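Local coordinates for protein aminoglycoside N(6')acetyltransferase (Legionella pneumophila subsp. pneumophila, PDB 3F5B) that probably transfers an acetyl group from acetyl-coenzyme A to the 6'-amino group of aminoglycosides, as a GNAT-type acetyltransferase, at residues Phe13-Lys18 with Lys109-Gln114; Ala94-Leu99 with Leu131-Ile136; Ser125-Val130 with Leu170-Leu175. All coordinates share one frame; numbering follows the deposited sequence.

Interaction 1 (Phe13-Lys18 with Lys109-Gln114); sequences FRFCFK and KGLSVQ. With PO4 (phosphate ion), chain B; ACT (acetate ion), chain C.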
loop_
_atom_site.group_PDB
_atom_site.type_symbol
_atom_site.label_atom_id
_atom_site.label_comp_id
_atom_site.label_asym_id
_atom_site.label_seq_id
_atom_site.Cartn_x
_atom_site.Cartn_y
_atom_site.Cartn_z
ATOM N N PHE A 13 -10.408 15.441 -2.253
ATOM C CA PHE A 13 -9.750 14.243 -2.763
ATOM C C PHE A 13 -10.207 13.833 -4.160
ATOM O O PHE A 13 -11.388 13.842 -4.452
ATOM C CB PHE A 13 -9.958 13.062 -1.813
ATOM C CG PHE A 13 -9.248 13.192 -0.486
ATOM C CD1 PHE A 13 -8.590 14.372 -0.119
ATOM C CD2 PHE A 13 -9.281 12.143 0.411
ATOM C CE1 PHE A 13 -7.980 14.484 1.125
ATOM C CE2 PHE A 13 -8.672 12.238 1.645
ATOM C CZ PHE A 13 -8.028 13.398 2.017
ATOM N N ARG A 14 -9.260 13.422 -4.996
ATOM C CA ARG A 14 -9.546 12.956 -6.344
ATOM C C ARG A 14 -10.006 11.478 -6.381
ATOM O O ARG A 14 -10.860 11.108 -7.173
ATOM C CB ARG A 14 -8.286 13.117 -7.216
ATOM C CG ARG A 14 -8.511 12.752 -8.694
ATOM C CD ARG A 14 -7.158 12.614 -9.425
ATOM N NE ARG A 14 -7.328 12.070 -10.772
ATOM C CZ ARG A 14 -6.485 12.316 -11.781
ATOM N NH1 ARG A 14 -5.437 13.120 -11.585
ATOM N NH2 ARG A 14 -6.724 11.800 -12.987
ATOM N N PHE A 15 -9.405 10.646 -5.546
ATOM C CA PHE A 15 -9.580 9.208 -5.609
ATOM C C PHE A 15 -10.536 8.634 -4.557
ATOM O O PHE A 15 -10.773 9.250 -3.503
ATOM C CB PHE A 15 -8.225 8.508 -5.446
ATOM C CG PHE A 15 -7.175 8.996 -6.405
ATOM C CD1 PHE A 15 -7.394 8.930 -7.781
ATOM C CD2 PHE A 15 -5.969 9.495 -5.932
ATOM C CE1 PHE A 15 -6.401 9.351 -8.668
ATOM C CE2 PHE A 15 -4.985 9.947 -6.812
ATOM C CZ PHE A 15 -5.207 9.879 -8.170
ATOM N N CYS A 16 -11.052 7.446 -4.873
ATOM C CA CYS A 16 -12.002 6.719 -4.045
ATOM C C CYS A 16 -11.379 5.366 -3.748
ATOM O O CYS A 16 -10.714 4.792 -4.616
ATOM C CB CYS A 16 -13.294 6.516 -4.835
ATOM S SG CYS A 16 -14.566 5.642 -3.919
ATOM N N PHE A 17 -11.568 4.860 -2.538
ATOM C CA PHE A 17 -10.976 3.569 -2.145
ATOM C C PHE A 17 -12.061 2.684 -1.519
ATOM O O PHE A 17 -12.898 3.168 -0.734
ATOM C CB PHE A 17 -9.813 3.774 -1.138
ATOM C CG PHE A 17 -8.766 4.753 -1.615
ATOM C CD1 PHE A 17 -7.694 4.316 -2.371
ATOM C CD2 PHE A 17 -8.873 6.128 -1.299
ATOM C CE1 PHE A 17 -6.687 5.252 -2.828
ATOM C CE2 PHE A 17 -7.908 7.073 -1.763
ATOM C CZ PHE A 17 -6.825 6.641 -2.544
ATOM N N LYS A 18 -12.047 1.407 -1.870
ATOM C CA LYS A 18 -12.988 0.452 -1.286
ATOM C C LYS A 18 -12.342 -0.886 -1.093
ATOM O O LYS A 18 -11.452 -1.255 -1.830
ATOM C CB LYS A 18 -14.297 0.269 -2.100
ATOM C CG LYS A 18 -14.393 0.867 -3.495
ATOM C CD LYS A 18 -14.919 2.332 -3.460
ATOM C CE LYS A 18 -16.493 2.517 -3.645
ATOM N NZ LYS A 18 -17.298 2.834 -2.358
ATOM N N LYS A 109 4.820 9.859 -10.475
ATOM C CA LYS A 109 5.288 9.925 -9.097
ATOM C C LYS A 109 4.383 10.842 -8.280
ATOM O O LYS A 109 3.983 10.492 -7.174
ATOM C CB LYS A 109 6.744 10.397 -9.043
ATOM C CG LYS A 109 7.726 9.411 -9.672
ATOM C CD LYS A 109 9.154 9.938 -9.543
ATOM C CE LYS A 109 9.751 10.392 -10.843
ATOM N NZ LYS A 109 8.853 11.288 -11.611
ATOM N N GLY A 110 4.045 12.007 -8.830
ATOM C CA GLY A 110 3.195 12.964 -8.110
ATOM C C GLY A 110 1.797 12.393 -7.875
ATOM O O GLY A 110 1.216 12.556 -6.794
ATOM N N LEU A 111 1.265 11.710 -8.877
ATOM C CA LEU A 111 -0.003 10.998 -8.721
ATOM C C LEU A 111 0.049 9.895 -7.640
ATOM O O LEU A 111 -0.918 9.708 -6.888
ATOM C CB LEU A 111 -0.418 10.370 -10.048
ATOM C CG LEU A 111 -1.844 9.808 -10.085
ATOM C CD1 LEU A 111 -2.437 9.866 -11.505
ATOM C CD2 LEU A 111 -1.873 8.360 -9.547
ATOM N N SER A 112 1.145 9.136 -7.608
ATOM C CA SER A 112 1.291 8.059 -6.615
ATOM C C SER A 112 1.328 8.631 -5.196
ATOM O O SER A 112 0.720 8.076 -4.296
ATOM C CB SER A 112 2.554 7.247 -6.871
ATOM O OG SER A 112 2.454 6.596 -8.129
ATOM N N VAL A 113 2.019 9.762 -5.016
ATOM C CA VAL A 113 2.105 10.407 -3.725
ATOM C C VAL A 113 0.702 10.869 -3.317
ATOM O O VAL A 113 0.268 10.682 -2.174
ATOM C CB VAL A 113 3.134 11.582 -3.727
ATOM C CG1 VAL A 113 3.035 12.387 -2.427
ATOM C CG2 VAL A 113 4.565 11.031 -3.897
ATOM N N GLN A 114 -0.022 11.454 -4.257
ATOM C CA GLN A 114 -1.344 11.932 -3.937
ATOM C C GLN A 114 -2.217 10.738 -3.547
ATOM O O GLN A 114 -2.984 10.809 -2.609
ATOM C CB GLN A 114 -1.961 12.673 -5.120
ATOM C CG GLN A 114 -3.362 13.245 -4.806
ATOM C CD GLN A 114 -3.956 14.015 -5.969
ATOM O OE1 GLN A 114 -3.237 14.407 -6.887
ATOM N NE2 GLN A 114 -5.278 14.243 -5.935
HETATM P P PO4 B . -4.364 14.370 -15.058
HETATM O O1 PO4 B . -4.808 13.595 -16.306
HETATM O O2 PO4 B . -5.592 15.060 -14.504
HETATM O O3 PO4 B . -3.848 13.360 -14.047
HETATM O O4 PO4 B . -3.287 15.393 -15.312
HETATM C C ACT C . -4.764 10.365 -15.898
HETATM O O ACT C . -5.795 11.069 -15.690
HETATM O OXT ACT C . -4.802 9.673 -16.956
HETATM C CH3 ACT C . -3.544 10.398 -14.993
HETATM O O HOH W 1 -4.220 14.741 -9.618
#
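Arg-14 reaches toward helix 109-123 with CG anti to the backbone N (chi1 -176°) and an extended chain from CG to NE, whereas Phe-15 has CG beside its own backbone N. Both side chains start toward the first turns of helix 109-123, and the Phe-15 ring makes the apolar part of the contact. Its CZ lies 3.9 Å from Leu-111 CG and equally far from Leu-111 CD2, while Phe-15 CE2 approaches Gln-114 CG at 4.2 Å. The Phe-15 ring and the Gln-114 amide are turned 43° against each other. Arg-14 CB sits over the centre of one ring face and also touches Gln-114 NE2 at 3.5 Å, so ring, arginine stem and amide pack together.

The polar part runs through water: Arg-14 NH1 donates to a water at 2.8 Å, which in turn donates to Gln-114 OE1 at 2.9 Å. NE2 of Gln-114 is hydrogen-bonded to OE2 of Glu-118, whose carboxylate also accepts from the backbone N of Arg-14 and Phe-15. This ties the start of edge strand 15-19 to the helix.

At the guanidinium edge, a nearly straight bond joins Arg-14 NH1 to phosphate O3 (2.9 Å, 166°), and NH2 donates to acetate O. Both anions probably come from the crystallisation liquor. With NE salt-bridged to Asp-71, the guanidinium N-H groups are divided among carboxylate, water and both anions, consistent with a positive group that draws in anions.

Interaction 2 (Ala94-Leu99 with Leu131-Ile136); sequences AVTLDL and LINPEI. With CHX (cyclohexane), chain D.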
loop_
_atom_site.group_PDB
_atom_site.type_symbol
_atom_site.label_atom_id
_atom_site.label_comp_id
_atom_site.label_asym_id
_atom_site.label_seq_id
_atom_site.Cartn_x
_atom_site.Cartn_y
_atom_site.Cartn_z
ATOM N N ALA A 94 0.376 0.075 14.461
ATOM C CA ALA A 94 0.804 0.525 13.141
ATOM C C ALA A 94 0.067 -0.241 12.043
ATOM O O ALA A 94 -0.378 -1.376 12.255
ATOM C CB ALA A 94 2.306 0.355 12.992
ATOM N N VAL A 95 -0.068 0.380 10.874
ATOM C CA VAL A 95 -0.605 -0.315 9.695
ATOM C C VAL A 95 0.516 -0.513 8.677
ATOM O O VAL A 95 1.297 0.402 8.417
ATOM C CB VAL A 95 -1.826 0.426 9.058
ATOM C CG1 VAL A 95 -1.445 1.798 8.548
ATOM C CG2 VAL A 95 -2.433 -0.385 7.925
ATOM N N THR A 96 0.601 -1.709 8.118
ATOM C CA THR A 96 1.586 -1.995 7.079
ATOM C C THR A 96 0.842 -1.958 5.747
ATOM O O THR A 96 -0.232 -2.554 5.630
ATOM C CB THR A 96 2.257 -3.376 7.277
ATOM O OG1 THR A 96 2.875 -3.417 8.572
ATOM C CG2 THR A 96 3.327 -3.646 6.177
ATOM N N LEU A 97 1.423 -1.247 4.776
ATOM C CA LEU A 97 0.837 -1.019 3.467
ATOM C C LEU A 97 1.661 -1.684 2.361
ATOM O O LEU A 97 2.898 -1.616 2.346
ATOM C CB LEU A 97 0.739 0.496 3.195
ATOM C CG LEU A 97 0.148 0.994 1.884
ATOM C CD1 LEU A 97 -1.346 0.528 1.738
ATOM C CD2 LEU A 97 0.288 2.530 1.868
ATOM N N ASP A 98 0.956 -2.341 1.444
ATOM C CA ASP A 98 1.528 -2.755 0.170
ATOM C C ASP A 98 0.677 -2.143 -0.902
ATOM O O ASP A 98 -0.561 -2.186 -0.802
ATOM C CB ASP A 98 1.376 -4.236 -0.009
ATOM C CG ASP A 98 2.579 -4.991 0.398
ATOM O OD1 ASP A 98 3.369 -5.335 -0.521
ATOM O OD2 ASP A 98 2.712 -5.268 1.616
ATOM N N LEU A 99 1.309 -1.622 -1.951
ATOM C CA LEU A 99 0.516 -1.045 -3.032
ATOM C C LEU A 99 1.089 -1.329 -4.409
ATOM O O LEU A 99 2.318 -1.467 -4.576
ATOM C CB LEU A 99 0.293 0.452 -2.808
ATOM C CG LEU A 99 1.514 1.354 -2.876
ATOM C CD1 LEU A 99 1.573 2.014 -4.255
ATOM C CD2 LEU A 99 1.494 2.443 -1.789
ATOM N N LEU A 131 3.585 1.785 7.801
ATOM C CA LEU A 131 4.851 1.182 7.410
ATOM C C LEU A 131 4.743 0.669 5.995
ATOM O O LEU A 131 3.718 0.099 5.614
ATOM C CB LEU A 131 5.217 0.029 8.344
ATOM C CG LEU A 131 5.318 0.373 9.832
ATOM C CD1 LEU A 131 5.393 -0.913 10.650
ATOM C CD2 LEU A 131 6.518 1.281 10.105
ATOM N N ILE A 132 5.814 0.877 5.227
ATOM C CA ILE A 132 5.962 0.305 3.886
ATOM C C ILE A 132 7.356 -0.292 3.700
ATOM O O ILE A 132 8.336 0.211 4.270
ATOM C CB ILE A 132 5.592 1.335 2.784
ATOM C CG1 ILE A 132 5.234 0.623 1.484
ATOM C CG2 ILE A 132 6.661 2.412 2.614
ATOM C CD1 ILE A 132 4.219 1.456 0.587
ATOM N N ASN A 133 7.440 -1.365 2.910
ATOM C CA ASN A 133 8.640 -2.221 2.935
ATOM C C ASN A 133 9.205 -2.576 1.553
ATOM O O ASN A 133 9.214 -3.745 1.192
ATOM C CB ASN A 133 8.307 -3.508 3.696
ATOM C CG ASN A 133 8.035 -3.251 5.174
ATOM O OD1 ASN A 133 8.957 -3.019 5.942
ATOM N ND2 ASN A 133 6.759 -3.266 5.563
ATOM N N PRO A 134 9.666 -1.576 0.767
ATOM C CA PRO A 134 10.093 -1.951 -0.587
ATOM C C PRO A 134 11.463 -2.604 -0.634
ATOM O O PRO A 134 12.283 -2.416 0.279
ATOM C CB PRO A 134 10.140 -0.606 -1.314
ATOM C CG PRO A 134 10.594 0.340 -0.218
ATOM C CD PRO A 134 9.756 -0.114 0.966
ATOM N N GLU A 135 11.677 -3.408 -1.678
ATOM C CA GLU A 135 12.996 -3.944 -2.026
ATOM C C GLU A 135 13.930 -2.766 -2.332
ATOM O O GLU A 135 13.545 -1.843 -3.051
ATOM C CB GLU A 135 12.837 -4.820 -3.269
ATOM C CG GLU A 135 14.088 -5.540 -3.689
ATOM C CD GLU A 135 13.853 -6.467 -4.862
ATOM O OE1 GLU A 135 12.699 -6.699 -5.255
ATOM O OE2 GLU A 135 14.850 -7.000 -5.374
ATOM N N ILE A 136 15.140 -2.783 -1.793
ATOM C CA ILE A 136 16.026 -1.634 -1.925
ATOM C C ILE A 136 16.301 -1.346 -3.418
ATOM O O ILE A 136 16.341 -0.173 -3.841
ATOM C CB ILE A 136 17.342 -1.777 -1.065
ATOM C CG1 ILE A 136 17.020 -1.816 0.437
ATOM C CG2 ILE A 136 18.334 -0.649 -1.375
ATOM C CD1 ILE A 136 18.246 -1.830 1.340
HETATM C C1 CHX D . 6.175 -3.731 -3.769
HETATM C C2 CHX D . 4.760 -3.149 -3.823
HETATM C C3 CHX D . 4.222 -2.844 -2.420
HETATM C C4 CHX D . 5.031 -1.731 -1.741
HETATM C C5 CHX D . 6.514 -1.731 -2.157
HETATM C C6 CHX D . 7.031 -3.094 -2.656
HETATM O O HOH W 2 5.820 -3.676 8.336
HETATM O O HOH W 3 5.034 -3.164 2.705
#
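The carboxamide of Asn-133 is the flat group that reaches across to strand 94-101, and it meets its neighbours through ND2: Thr-96 CG2 lies 3.5 Å from it, the two side chains crossing at about a right angle. The same ND2 donates to a water at 3.0 Å that is also hydrogen-bonded to Thr-96 OG1. A second water receives a weak bond from Asn-133 ND2, donates to Leu-97 O, and donates weakly to OD2 of the other flat group, the Asp-98 carboxylate. Asp-98 OD1 faces the bound cyclohexane, 3.2 Å from its C3.

Behind these groups the backbones pair in parallel. Leu-131 N donates to Val-95 O at 2.7 Å, and Leu-131 O accepts from Leu-97 N at 2.8 Å (166°), so both polar backbone atoms of Leu-131 are used by one neighbouring strand, at residues Val-95 and Leu-97. The pair forms the two strands of a beta-alpha-beta crossover, 94-101 and 129-132, with helix 109-123 between them. The strands then part: the CA atoms of Thr-96 and Leu-131 are 4.6 Å apart, those of Leu-99 and Pro-134 already 9.9 Å. Such a splay is characteristic of GNAT folds, and in relatives acetyl-coenzyme A enters there; cyclohexane occupies it here beside Ile-132, Pro-134 and Tyr-145.

Leu-131 CD1 packs against Ala-94 CB on the Thr-96 side of the sheet. On the side of Leu-97, Ile-132 has CG1 anti to its backbone N (chi1 -158°), and its CD1 touches Leu-99 CD2 at 3.7 Å.

Interaction 3 (Ser125-Val130 with Leu170-Leu175); sequences SDTKIV and LCIEDL
Val-130 and Leu-170 face each other as an antiparallel hydrogen-bonded pair: Val-130 N donates to Leu-170 O at 3.0 Å, and Leu-170 N returns a bond to Val-130 O at 2.9 Å. Ile-129 and Cys-171 form the adjoining non-hydrogen-bonded pair. In the GNAT sheet this is where strand 129-132, parallel to strand 94-101 on one flank, meets antiparallel strand 164-171 on the other.

Past the ladder the geometry changes. Ile-172 N still donates to Lys-128 O (3.0 Å), but from 36° above the carbonyl plane, as the chain turns at Cys-171, the N-cap residue of helix 172-178. In the conformer of Cys-171 described here, one of two, SG accepts the capping bond from Asp-174 N. Lys-128 O takes a second bond from a water, which accepts from Glu-173 N at 2.8 Å. One carbonyl thus serves two successive N-H groups of the first helical turn, one directly and one through water.

Ile-172 is the main apolar side chain. CG1 stands beside its backbone N (chi1 -59°), and CD1 beyond it packs against Thr-127, 3.1 Å from Thr-127 O and 3.5 Å from Thr-127 CB. The same methyl touches Val-130 CG2, the two side chains crossing at about a right angle. Ile-120 of helix 109-123 also packs against Ile-172.

A charged pair lies beside this apolar contact. Glu-173 OE2 is salt-bridged to Lys-176, and more loosely to Lys-128, whose chain bends at chi2, chi3 and chi4 to bring NZ within 3.6 Å of that oxygen; a water accepting from Lys-128 NZ at 2.7 Å lies beside them.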
loop_
_atom_site.group_PDB
_atom_site.type_symbol
_atom_site.label_atom_id
_atom_site.label_comp_id
_atom_site.label_asym_id
_atom_site.label_seq_id
_atom_site.Cartn_x
_atom_site.Cartn_y
_atom_site.Cartn_z
ATOM N N SER A 125 -7.097 7.673 8.960
ATOM C CA SER A 125 -6.878 8.977 9.568
ATOM C C SER A 125 -6.677 8.918 11.093
ATOM O O SER A 125 -6.071 9.811 11.684
ATOM C CB SER A 125 -8.043 9.907 9.224
ATOM O OG SER A 125 -9.194 9.501 9.946
ATOM N N ASP A 126 -7.222 7.870 11.694
ATOM C CA ASP A 126 -7.182 7.547 13.125
ATOM C C ASP A 126 -5.931 6.731 13.519
ATOM O O ASP A 126 -5.685 6.458 14.693
ATOM C CB ASP A 126 -8.395 6.658 13.374
ATOM C CG ASP A 126 -8.635 5.690 12.195
ATOM O OD1 ASP A 126 -7.646 5.121 11.648
ATOM O OD2 ASP A 126 -9.800 5.522 11.794
ATOM N N THR A 127 -5.165 6.306 12.527
ATOM C CA THR A 127 -3.974 5.506 12.757
ATOM C C THR A 127 -2.760 6.420 13.001
ATOM O O THR A 127 -2.712 7.542 12.494
ATOM C CB THR A 127 -3.790 4.567 11.544
ATOM O OG1 THR A 127 -4.896 3.663 11.504
ATOM C CG2 THR A 127 -2.492 3.782 11.607
ATOM N N LYS A 128 -1.796 5.963 13.791
ATOM C CA LYS A 128 -0.620 6.793 14.097
ATOM C C LYS A 128 0.504 6.672 13.076
ATOM O O LYS A 128 1.132 7.648 12.709
ATOM C CB LYS A 128 -0.078 6.466 15.495
ATOM C CG LYS A 128 -0.588 7.378 16.597
ATOM C CD LYS A 128 -2.113 7.351 16.717
ATOM C CE LYS A 128 -2.666 8.757 16.933
ATOM N NZ LYS A 128 -2.530 9.573 15.677
ATOM N N ILE A 129 0.746 5.455 12.611
ATOM C CA ILE A 129 1.979 5.105 11.899
ATOM C C ILE A 129 1.621 4.194 10.743
ATOM O O ILE A 129 0.832 3.268 10.929
ATOM C CB ILE A 129 2.953 4.341 12.876
ATOM C CG1 ILE A 129 3.259 5.195 14.116
ATOM C CG2 ILE A 129 4.246 3.854 12.160
ATOM C CD1 ILE A 129 4.049 6.456 13.801
ATOM N N VAL A 130 2.157 4.493 9.552
ATOM C CA VAL A 130 2.083 3.593 8.398
ATOM C C VAL A 130 3.486 3.078 8.091
ATOM O O VAL A 130 4.453 3.838 8.113
ATOM C CB VAL A 130 1.503 4.273 7.093
ATOM C CG1 VAL A 130 1.473 3.263 5.916
ATOM C CG2 VAL A 130 0.111 4.834 7.355
ATOM N N LEU A 170 5.888 6.311 8.122
ATOM C CA LEU A 170 5.245 7.619 7.958
ATOM C C LEU A 170 4.396 7.959 9.176
ATOM O O LEU A 170 3.622 7.127 9.638
ATOM C CB LEU A 170 4.389 7.641 6.688
ATOM C CG LEU A 170 3.548 8.886 6.375
ATOM C CD1 LEU A 170 4.414 10.124 6.282
ATOM C CD2 LEU A 170 2.798 8.671 5.078
ATOM N N CYS A 171 4.547 9.185 9.673
ATOM C CA CYS A 171 3.735 9.668 10.784
ATOM C C CYS A 171 2.462 10.350 10.277
ATOM O O CYS A 171 2.522 11.419 9.668
ATOM C CB CYS A 171 4.547 10.609 11.671
ATOM S SG CYS A 171 3.562 11.472 12.885
ATOM N N ILE A 172 1.317 9.729 10.545
ATOM C CA ILE A 172 0.034 10.247 10.050
ATOM C C ILE A 172 -0.236 11.678 10.539
ATOM O O ILE A 172 -0.727 12.511 9.777
ATOM C CB ILE A 172 -1.114 9.245 10.332
ATOM C CG1 ILE A 172 -0.783 7.907 9.624
ATOM C CG2 ILE A 172 -2.505 9.811 9.973
ATOM C CD1 ILE A 172 -1.906 6.868 9.610
ATOM N N GLU A 173 0.143 11.983 11.778
ATOM C CA GLU A 173 -0.112 13.320 12.308
ATOM C C GLU A 173 0.785 14.393 11.678
ATOM O O GLU A 173 0.334 15.513 11.462
ATOM C CB GLU A 173 -0.082 13.335 13.836
ATOM C CG GLU A 173 -1.294 12.621 14.503
ATOM C CD GLU A 173 -2.688 13.207 14.146
ATOM O OE1 GLU A 173 -2.897 14.437 14.233
ATOM O OE2 GLU A 173 -3.601 12.418 13.799
ATOM N N ASP A 174 2.022 14.039 11.332
ATOM C CA ASP A 174 2.851 14.906 10.493
ATOM C C ASP A 174 2.212 15.120 9.138
ATOM O O ASP A 174 2.171 16.246 8.646
ATOM C CB ASP A 174 4.234 14.316 10.267
ATOM C CG ASP A 174 5.133 14.470 11.457
ATOM O OD1 ASP A 174 4.931 15.409 12.256
ATOM O OD2 ASP A 174 6.056 13.640 11.607
ATOM N N LEU A 175 1.731 14.035 8.533
ATOM C CA LEU A 175 1.053 14.120 7.244
ATOM C C LEU A 175 -0.065 15.161 7.292
ATOM O O LEU A 175 -0.128 16.034 6.434
ATOM C CB LEU A 175 0.502 12.762 6.788
ATOM C CG LEU A 175 -0.424 12.798 5.550
ATOM C CD1 LEU A 175 0.250 13.487 4.357
ATOM C CD2 LEU A 175 -0.946 11.403 5.136
HETATM O O HOH W 4 -3.720 9.857 13.225
HETATM O O HOH W 5 0.947 10.156 13.780
#

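Interactions 2 and 3 share strand 129-132 and touch directly, although their centres are about 14 Å apart: Val-95 N lies 3.0 Å from Ile-129 O, a probable hydrogen bond that continues the parallel ladder, and Val-95 CG1 packs on Val-130 CG2 at 3.6 Å. Interaction 1 stands apart, its centre about 17 Å from each of the others, and is linked to them through helix 109-123, the connection between strands 94-101 and 129-132. All three reach one sheet. Interaction 2 alone contributes residues to the cyclohexane pocket; in interaction 3 the side chain of Val-130 is about 10 Å from that ligand.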